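PDB 4YXT: polyketide biosynthesis 3-hydroxy-3-methylglutaryl-ACP synthase PksG from Bacillus subtilis, which catalyses the aldol condensation of an acetyl group carried by AcpK with a beta-ketothioester polyketide intermediate during synthesis of the antibiotic bacillaene. Local coordinates for residues A113-T118 against G329-F334; V140-I145 against M298-F303; M199-P204 against D214-S219; D222-T227 against G322-G327. The protein carries 1 engineered substitution. All coordinates share one frame; numbering follows the deposited sequence.

Interaction 1: A113-T118 against G329-F334; sequences ACYSGT and GCCSEF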
# COMPACT_ATOMS: atom_id res chain seq x y z
N ALA A 113 -0.97 8.90 2.90
CA ALA A 113 -1.88 9.91 3.44
C ALA A 113 -3.06 10.02 2.52
O ALA A 113 -3.55 8.99 2.08
CB ALA A 113 -1.17 11.25 3.69
N CYS A 114 -3.48 11.23 2.17
CA CYS A 114 -4.76 11.40 1.52
C CYS A 114 -4.72 10.98 0.01
O CYS A 114 -5.77 10.88 -0.63
CB CYS A 114 -5.17 12.87 1.64
SG CYS A 114 -4.85 13.63 3.29
N TYR A 115 -3.55 10.70 -0.51
CA TYR A 115 -3.36 10.26 -1.94
C TYR A 115 -3.63 8.75 -2.10
O TYR A 115 -3.79 8.22 -3.22
CB TYR A 115 -1.90 10.62 -2.37
CG TYR A 115 -1.53 10.19 -3.72
CD1 TYR A 115 -2.06 10.82 -4.83
CD2 TYR A 115 -0.69 9.11 -3.92
CE1 TYR A 115 -1.75 10.38 -6.11
CE2 TYR A 115 -0.36 8.68 -5.19
CZ TYR A 115 -0.90 9.30 -6.27
OH TYR A 115 -0.58 8.87 -7.55
N SER A 116 -3.74 8.07 -0.98
CA SER A 116 -3.89 6.64 -0.98
C SER A 116 -5.02 6.17 -1.92
O SER A 116 -4.86 5.22 -2.62
CB SER A 116 -4.15 6.15 0.44
OG SER A 116 -5.47 6.53 0.79
N GLY A 117 -6.13 6.89 -1.92
CA GLY A 117 -7.28 6.54 -2.63
C GLY A 117 -6.96 6.49 -4.11
O GLY A 117 -7.20 5.48 -4.75
N THR A 118 -6.39 7.57 -4.63
CA THR A 118 -5.96 7.65 -6.01
C THR A 118 -4.91 6.63 -6.46
O THR A 118 -4.91 6.13 -7.63
CB THR A 118 -5.43 9.08 -6.24
OG1 THR A 118 -6.54 9.98 -6.23
CG2 THR A 118 -4.69 9.21 -7.54
N GLY A 329 2.93 14.72 2.61
CA GLY A 329 4.09 13.88 2.78
C GLY A 329 5.23 13.97 1.79
O GLY A 329 6.38 13.89 2.24
N CYS A 330 4.98 14.10 0.46
CA CYS A 330 3.68 14.32 -0.15
C CYS A 330 3.67 13.71 -1.56
O CYS A 330 4.72 13.46 -2.12
CB CYS A 330 3.39 15.79 -0.31
SG CYS A 330 4.00 16.56 -1.86
N CYS A 331 2.49 13.43 -2.08
CA CYS A 331 2.32 13.02 -3.50
C CYS A 331 0.98 13.56 -3.99
O CYS A 331 0.07 13.81 -3.16
CB CYS A 331 2.40 11.46 -3.73
SG CYS A 331 2.69 11.02 -5.48
N SER A 332 0.86 13.73 -5.31
CA SER A 332 -0.34 14.30 -5.88
C SER A 332 -0.53 13.89 -7.34
O SER A 332 0.38 13.38 -7.98
CB SER A 332 -0.32 15.84 -5.74
OG SER A 332 0.72 16.48 -6.46
N GLU A 333 -1.75 14.08 -7.85
CA GLU A 333 -2.07 13.69 -9.21
C GLU A 333 -3.32 14.42 -9.73
O GLU A 333 -4.30 14.56 -9.01
CB GLU A 333 -2.30 12.19 -9.33
CG GLU A 333 -2.46 11.67 -10.81
CD GLU A 333 -2.24 10.13 -10.97
OE1 GLU A 333 -2.54 9.56 -12.05
OE2 GLU A 333 -1.76 9.44 -10.03
N PHE A 334 -3.27 14.82 -11.01
CA PHE A 334 -4.40 15.35 -11.69
C PHE A 334 -4.72 14.42 -12.82
O PHE A 334 -3.86 14.11 -13.61
CB PHE A 334 -4.10 16.75 -12.23
CG PHE A 334 -5.26 17.38 -12.90
CD1 PHE A 334 -5.46 17.23 -14.28
CD2 PHE A 334 -6.19 18.11 -12.18
CE1 PHE A 334 -6.55 17.79 -14.89
CE2 PHE A 334 -7.29 18.69 -12.79
CZ PHE A 334 -7.49 18.52 -14.13

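Interaction 2: V140-I145 against M298-F303; sequences VIASDI and MGAALF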
# COMPACT_ATOMS: atom_id res chain seq x y z
N VAL A 140 -11.72 -0.96 -4.97
CA VAL A 140 -10.85 -0.11 -4.24
C VAL A 140 -11.75 0.53 -3.23
O VAL A 140 -12.83 1.03 -3.57
CB VAL A 140 -10.21 1.00 -5.12
CG1 VAL A 140 -9.29 1.88 -4.31
CG2 VAL A 140 -9.45 0.41 -6.27
N ILE A 141 -11.28 0.53 -2.00
CA ILE A 141 -12.01 1.06 -0.91
C ILE A 141 -11.06 2.00 -0.14
O ILE A 141 -10.07 1.57 0.38
CB ILE A 141 -12.45 -0.08 0.02
CG1 ILE A 141 -13.38 -1.04 -0.70
CG2 ILE A 141 -13.11 0.50 1.27
CD1 ILE A 141 -14.00 -2.08 0.22
N ALA A 142 -11.38 3.28 -0.10
CA ALA A 142 -10.70 4.20 0.75
C ALA A 142 -11.51 4.39 2.06
O ALA A 142 -12.64 4.80 2.00
CB ALA A 142 -10.48 5.50 0.02
N SER A 143 -10.90 4.08 3.22
CA SER A 143 -11.53 4.10 4.57
C SER A 143 -10.59 4.78 5.58
O SER A 143 -9.48 4.31 5.84
CB SER A 143 -11.80 2.64 5.00
OG SER A 143 -12.76 2.48 6.07
N ASP A 144 -11.01 5.91 6.15
CA ASP A 144 -10.23 6.63 7.15
C ASP A 144 -11.15 7.21 8.24
O ASP A 144 -12.29 7.59 7.96
CB ASP A 144 -9.43 7.80 6.56
CG ASP A 144 -8.05 7.37 6.02
OD1 ASP A 144 -7.29 6.66 6.75
OD2 ASP A 144 -7.74 7.73 4.85
N ILE A 145 -10.59 7.24 9.46
CA ILE A 145 -11.21 7.71 10.67
C ILE A 145 -10.24 8.69 11.32
O ILE A 145 -9.11 8.32 11.60
CB ILE A 145 -11.41 6.57 11.68
CG1 ILE A 145 -12.57 5.63 11.31
CG2 ILE A 145 -11.76 7.15 13.06
CD1 ILE A 145 -12.49 4.93 9.99
N MET A 298 -9.88 12.19 4.43
CA MET A 298 -8.48 11.85 4.10
C MET A 298 -8.28 11.16 2.74
O MET A 298 -8.56 11.77 1.70
CB MET A 298 -7.89 11.11 5.27
CG MET A 298 -7.76 12.03 6.48
SD MET A 298 -7.40 11.15 7.98
CE MET A 298 -9.09 11.04 8.58
N GLY A 299 -7.84 9.91 2.76
CA GLY A 299 -7.72 9.12 1.57
C GLY A 299 -8.96 9.04 0.72
O GLY A 299 -8.88 8.82 -0.49
N ALA A 300 -10.13 9.19 1.31
CA ALA A 300 -11.36 9.02 0.51
C ALA A 300 -11.98 10.36 0.13
O ALA A 300 -13.07 10.40 -0.53
CB ALA A 300 -12.35 8.19 1.28
N ALA A 301 -11.32 11.46 0.48
CA ALA A 301 -11.91 12.80 0.27
C ALA A 301 -12.18 13.09 -1.20
O ALA A 301 -13.30 13.45 -1.56
CB ALA A 301 -11.04 13.94 0.88
N LEU A 302 -11.17 13.01 -2.05
CA LEU A 302 -11.43 13.26 -3.47
C LEU A 302 -12.54 12.34 -4.03
O LEU A 302 -13.34 12.78 -4.82
CB LEU A 302 -10.17 13.08 -4.30
CG LEU A 302 -10.42 13.12 -5.80
CD1 LEU A 302 -10.78 14.53 -6.25
CD2 LEU A 302 -9.16 12.63 -6.45
N PHE A 303 -12.56 11.06 -3.69
CA PHE A 303 -13.64 10.23 -4.16
C PHE A 303 -15.02 10.74 -3.74
O PHE A 303 -15.93 10.67 -4.54
CB PHE A 303 -13.47 8.77 -3.73
CG PHE A 303 -12.29 8.07 -4.35
CD1 PHE A 303 -11.82 8.41 -5.64
CD2 PHE A 303 -11.68 7.01 -3.69
CE1 PHE A 303 -10.74 7.73 -6.19
CE2 PHE A 303 -10.59 6.33 -4.24
CZ PHE A 303 -10.14 6.69 -5.50

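Interaction 3: M199-P204 against D214-S219; sequences MDTCRP and DLSLMS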
# COMPACT_ATOMS: atom_id res chain seq x y z
N MET A 199 7.28 17.80 5.22
CA MET A 199 6.73 17.38 6.50
C MET A 199 5.53 18.22 6.86
O MET A 199 5.52 18.84 7.89
CB MET A 199 7.77 17.56 7.61
CG MET A 199 8.78 16.43 7.71
SD MET A 199 8.16 14.75 8.07
CE MET A 199 7.44 14.97 9.69
N ASP A 200 4.49 18.20 6.05
CA ASP A 200 3.35 19.09 6.31
C ASP A 200 2.38 18.51 7.31
O ASP A 200 1.91 19.21 8.22
CB ASP A 200 2.67 19.58 5.01
CG ASP A 200 2.30 18.44 4.05
OD1 ASP A 200 2.93 17.38 4.09
OD2 ASP A 200 1.36 18.62 3.27
N THR A 201 2.05 17.24 7.16
CA THR A 201 1.24 16.57 8.14
C THR A 201 1.55 15.07 8.11
O THR A 201 1.90 14.51 7.06
CB THR A 201 -0.28 16.78 7.90
OG1 THR A 201 -0.73 15.81 6.97
CG2 THR A 201 -0.66 18.18 7.38
N CYS A 202 1.43 14.43 9.27
CA CYS A 202 1.77 13.04 9.46
C CYS A 202 1.06 12.45 10.67
O CYS A 202 0.43 13.19 11.48
CB CYS A 202 3.30 12.88 9.64
SG CYS A 202 4.02 13.81 11.01
N ARG A 203 1.17 11.13 10.76
CA ARG A 203 0.62 10.30 11.87
C ARG A 203 1.70 9.40 12.50
O ARG A 203 1.70 8.15 12.38
CB ARG A 203 -0.56 9.49 11.41
CG ARG A 203 -1.77 10.33 11.03
CD ARG A 203 -2.98 9.43 10.79
NE ARG A 203 -4.25 10.15 10.79
CZ ARG A 203 -5.46 9.58 10.79
NH1 ARG A 203 -5.57 8.25 10.74
NH2 ARG A 203 -6.56 10.33 10.80
N PRO A 204 2.65 10.04 13.19
CA PRO A 204 3.77 9.31 13.67
C PRO A 204 3.51 8.54 14.92
O PRO A 204 4.33 7.70 15.28
CB PRO A 204 4.81 10.40 13.92
CG PRO A 204 4.04 11.63 14.13
CD PRO A 204 2.65 11.44 13.64
N ASP A 214 0.03 25.90 7.61
CA ASP A 214 0.51 26.82 6.59
C ASP A 214 1.34 26.08 5.54
O ASP A 214 1.21 26.32 4.33
CB ASP A 214 1.32 27.96 7.24
CG ASP A 214 1.66 29.09 6.26
OD1 ASP A 214 0.76 29.91 5.95
OD2 ASP A 214 2.84 29.18 5.82
N LEU A 215 2.18 25.15 5.98
CA LEU A 215 2.93 24.34 5.01
C LEU A 215 2.05 23.48 4.10
O LEU A 215 2.26 23.44 2.86
CB LEU A 215 3.93 23.46 5.75
CG LEU A 215 5.02 22.86 4.89
CD1 LEU A 215 5.76 23.97 4.15
CD2 LEU A 215 5.95 22.04 5.78
N SER A 216 1.09 22.77 4.70
CA SER A 216 0.17 21.88 3.93
C SER A 216 -0.54 22.65 2.86
O SER A 216 -0.68 22.20 1.71
CB SER A 216 -0.89 21.21 4.82
OG SER A 216 -0.30 20.80 6.04
N LEU A 217 -0.97 23.86 3.25
CA LEU A 217 -1.64 24.76 2.32
C LEU A 217 -0.77 25.11 1.11
O LEU A 217 -1.21 24.96 -0.04
CB LEU A 217 -2.13 26.01 3.08
CG LEU A 217 -2.63 27.14 2.16
CD1 LEU A 217 -3.69 26.60 1.21
CD2 LEU A 217 -3.15 28.32 2.99
N MET A 218 0.46 25.53 1.35
CA MET A 218 1.40 25.87 0.28
C MET A 218 1.66 24.66 -0.57
O MET A 218 1.70 24.78 -1.80
CB MET A 218 2.78 26.32 0.79
CG MET A 218 3.07 27.78 1.03
SD MET A 218 4.77 27.84 1.71
CE MET A 218 4.52 28.20 3.46
N SER A 219 1.94 23.50 0.05
CA SER A 219 2.25 22.30 -0.76
C SER A 219 1.04 21.81 -1.59
O SER A 219 1.13 21.58 -2.81
CB SER A 219 2.89 21.21 0.07
OG SER A 219 2.10 20.89 1.19

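Interaction 4: D222-T227 against G322-G327; sequences DCCEQT and GCFSYG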
# COMPACT_ATOMS: atom_id res chain seq x y z
N ASP A 222 0.94 24.42 -4.44
CA ASP A 222 2.02 24.10 -5.39
C ASP A 222 1.75 22.82 -6.23
O ASP A 222 1.96 22.83 -7.47
CB ASP A 222 3.34 24.03 -4.67
CG ASP A 222 3.75 25.40 -4.06
OD1 ASP A 222 3.21 26.46 -4.48
OD2 ASP A 222 4.63 25.40 -3.15
N CYS A 223 1.23 21.75 -5.59
CA CYS A 223 0.93 20.53 -6.32
C CYS A 223 -0.27 20.69 -7.24
O CYS A 223 -0.29 20.13 -8.34
CB CYS A 223 0.72 19.30 -5.44
SG CYS A 223 2.10 18.71 -4.38
N CYS A 224 -1.29 21.44 -6.80
CA CYS A 224 -2.41 21.73 -7.69
C CYS A 224 -1.95 22.34 -9.04
O CYS A 224 -2.37 21.89 -10.13
CB CYS A 224 -3.41 22.63 -6.97
SG CYS A 224 -4.94 22.65 -7.85
N GLU A 225 -1.01 23.27 -9.00
CA GLU A 225 -0.48 23.84 -10.26
C GLU A 225 0.46 22.89 -11.01
O GLU A 225 0.40 22.78 -12.24
CB GLU A 225 0.23 25.16 -9.96
CG GLU A 225 1.23 25.62 -11.02
CD GLU A 225 1.97 26.90 -10.61
OE1 GLU A 225 1.49 27.61 -9.69
OE2 GLU A 225 3.04 27.19 -11.21
N GLN A 226 1.37 22.20 -10.31
CA GLN A 226 2.31 21.34 -11.03
C GLN A 226 1.63 20.15 -11.64
O GLN A 226 1.94 19.76 -12.77
CB GLN A 226 3.46 20.87 -10.14
CG GLN A 226 4.37 22.01 -9.73
CD GLN A 226 5.10 22.67 -10.89
OE1 GLN A 226 5.37 23.88 -10.88
NE2 GLN A 226 5.41 21.89 -11.91
N THR A 227 0.68 19.58 -10.94
CA THR A 227 -0.01 18.42 -11.51
C THR A 227 -0.67 18.78 -12.83
O THR A 227 -0.62 18.02 -13.81
CB THR A 227 -1.02 17.79 -10.50
OG1 THR A 227 -1.94 18.76 -10.02
CG2 THR A 227 -0.30 17.15 -9.35
N GLY A 322 -12.41 16.83 -14.25
CA GLY A 322 -11.03 16.91 -13.91
C GLY A 322 -10.89 16.66 -12.42
O GLY A 322 -11.62 17.27 -11.64
N CYS A 323 -9.93 15.81 -12.03
CA CYS A 323 -9.74 15.45 -10.62
C CYS A 323 -8.34 15.73 -10.11
O CYS A 323 -7.37 15.27 -10.68
CB CYS A 323 -9.99 13.97 -10.44
SG CYS A 323 -11.67 13.36 -10.72
N PHE A 324 -8.25 16.38 -8.95
CA PHE A 324 -6.98 16.69 -8.33
C PHE A 324 -6.90 16.00 -7.02
O PHE A 324 -7.68 16.29 -6.17
CB PHE A 324 -6.84 18.19 -8.07
CG PHE A 324 -5.63 18.53 -7.26
CD1 PHE A 324 -4.35 18.28 -7.76
CD2 PHE A 324 -5.76 19.08 -6.01
CE1 PHE A 324 -3.22 18.58 -7.03
CE2 PHE A 324 -4.64 19.38 -5.25
CZ PHE A 324 -3.36 19.12 -5.75
N SER A 325 -5.89 15.17 -6.84
CA SER A 325 -5.62 14.47 -5.57
C SER A 325 -4.36 14.98 -4.88
O SER A 325 -3.31 15.26 -5.52
CB SER A 325 -5.45 12.97 -5.90
OG SER A 325 -4.89 12.20 -4.86
N TYR A 326 -4.42 15.06 -3.55
CA TYR A 326 -3.29 15.48 -2.76
C TYR A 326 -3.21 14.64 -1.52
O TYR A 326 -4.18 14.44 -0.84
CB TYR A 326 -3.40 16.93 -2.30
CG TYR A 326 -2.21 17.35 -1.43
CD1 TYR A 326 -2.30 17.42 -0.05
CD2 TYR A 326 -0.96 17.65 -2.02
CE1 TYR A 326 -1.19 17.77 0.72
CE2 TYR A 326 0.14 18.00 -1.25
CZ TYR A 326 0.01 18.06 0.12
OH TYR A 326 1.12 18.35 0.85
N GLY A 327 -2.02 14.23 -1.18
CA GLY A 327 -1.80 13.74 0.14
C GLY A 327 -0.55 14.36 0.69
O GLY A 327 0.42 14.58 -0.03

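Interaction 1: A113-T118 against G329-F334
The phenol ring of Tyr115 carries this buried contact, with a sulfur over its face and a carboxylate at its hydroxyl. CG stands anti to the backbone N (chi1 177°), which sends the ring from the segment leading into helix 116-130 toward strand 331-339. Tyr115 OH donates to Glu333 OE2 at 2.8 Å, meeting that oxygen nearly along its C-O axis. Over one face lies Cys331 SG, 4.1 Å from the centroid of the Tyr115 ring, a sulfur-aromatic contact; Cys331 CB adds a CH-pi contact above the same face. Glu333 CB meets the ring edge, 3.7 Å from Tyr115 CE1. Cys331 and Glu333, two residues apart, lie on the same face of the strand and both point toward the tyrosine, while Ser332 between them turns away and its OG is hydrogen-bonded to Tyr194 O. Thr118 CG2 lies 3.9 Å from Glu333 OE2, and the threonine hydroxyl is held by Tyr335. Farther out, Arg106 of the second subunit forms a salt bridge with Glu333 OE1, which probably keeps the buried carboxylate ionised, and it also packs on Tyr115. Gly329, with phi 126°, suits a turn where a side chain would strike the preceding carbonyl. Just before Tyr115 is Cys114, by similarity the acyl-thioester nucleophile, close to the N-terminal end of a buried helix, the usual place of the nucleophilic cysteine in thiolase-fold enzymes.

Interaction 2: V140-I145 against M298-F303
Asp144, near the end of strand 137-145, an inner strand of the mixed sheet, reaches across to the turn that opens helix 301-312. Its CB touches the methyl of Met298, with CE 3.8 Å from Asp144 CB, and also faces Met298 CB. CG stands anti to the carbonyl carbon, which directs the carboxylate at the turn. There Asp144 OD2 accepts from Gly299 N at 3.0 Å, on the anti lone pair, with an N-H...O angle of 144°. The same oxygen rests against Met298 CB, 3.4 Å from Asp144 OD2. A CB on residue 299 would collide with that oxygen, so glycine suits the place. Met298 bends at chi3 (-97°) and lays CE beside the backbone, 3.8 Å from Ile145 C. Two residues back along the strand the meeting is apolar: Ala142 CB lies 3.5 Å from Ala300 CB, and the two alanine methyls suit so close an approach of strand and turn. Phe303 presents its ring edge to the same methyl, with CD2 4.2 Å from Ala142 CB, and packs on to Phe121 and Val173. The other carboxylate oxygen, Asp144 OD1, is hydrogen-bonded to Ala82 N and to Ser81 OG and Ser83 OG. Ala82 is the engineered residue, at the position that by similarity serves as proton donor/acceptor. Two backbone N-H donors, one to each oxygen, together with the hydroxyls are consistent with the ionised form; Asp144 ties Ala82 N to Gly299 N through its two oxygens and so probably helps to set the backbone at position 82.

Interaction 3: M199-P204 against D214-S219
Asp200 lies across the first turns of helix 213-234, its CB 3.6 Å from Ser216 CA and also close to Ser216 OG. Beside it stands Leu215, whose CG is 4.0 Å from Asp200 CB; its branch CD2 runs on toward the backbone, 3.9 Å from Met199 O. The aspartate takes the crowded rotamer, CG between the backbone N and the carbonyl carbon (chi1 51°), and this places Asp200 OD2 3.2 Å from Ser219 OG. Tyr326 OH is hydrogen-bonded to both Asp200 OD2 and Ser219 OG, so it bridges the two. Next along the chain, Thr201 sets its methyl against the helix: CG2 is only 3.0 Å from Ser216 OG, a tight fit. The polar ends of this pair look elsewhere, Ser216 OG to Asp212 O and Thr201 OG1 to Ser328 OG. The small serines let the chain lie close to the helix, while Leu215 supplies an apolar shoulder. Strand 201-205 pairs with 208-211 as a beta-hairpin that leads into the helix, and Asp86 of the second subunit bonds Arg203 N. The buried Asp200 carboxylate, with a weak bond from Gly329 N to OD1, is held by hydroxyl and amide groups near the N-terminal end of a helix, surroundings that would favour its ionised form; the bonds probably also help to set the start of strand 201-205, where the Thr201 side chain is about 6 Å from that of Cys114.

Interaction 4: D222-T227 against G322-G327
In this thiolase-like fold helix 213-234 packs on one face of the mixed sheet, and its segment 222-227 crosses strand 322-327 at 135°, with 9.0 Å between the axes. The tight part is built round the ring of Phe324, whose CG is anti to the backbone N (chi1 172°) and whose tip presses into the helix. Cys224 lies over one face: SG is 4.1 Å from the centroid of the Phe324 ring and almost on its normal, and CB adds a CH-pi contact on the same side. So close is the ring that Phe324 CZ comes within 3.3 Å of Cys224 N. At its edge sits Thr227 OG1, 3.3 Å from Phe324 CE1. That hydroxyl is spent within the helix, donating to Cys223 O at 2.7 Å on a lone pair of a carbonyl that also accepts Thr227 N; threonine can thus face an aromatic ring without leaving a polar group stranded. Tyr220 meets Phe324 edge-to-face. The outward side of the helix is looser: Asp222 is exposed, and Glu225 turns away from the strand, its OE1 forming a salt bridge with Lys267, charged residues fitting a surface near solvent. Toward the active site the packing passes to Tyr326, a partner of Asp200 and Ser219, whose ring lies edge-on to Cys223: the sulfur SG sits in the ring plane, 3.8 Å from Tyr326 CE2.

Overall arrangement
Interactions 1 and 4 share the sheet, their strands being antiparallel neighbours joined by Glu333 O and Ser325 N at 2.8 Å; their centres lie about 9 Å apart. Interactions 3 and 4 use the same helix and meet at Tyr326, whose OH is 2.4 Å from Asp200 OD2 and 2.7 Å from Ser219 OG. Interaction 2 reaches the same site through Met298: Met298 O is 3.6 Å from Cys114 CB, and Met298 SD is 3.0 Å from Arg203 NH2 of 199-204. All four thus border the pocket of the presumed catalytic residues, with the Tyr326 side chain about 4 Å from that of His250 and Asp144 equally near Ala82.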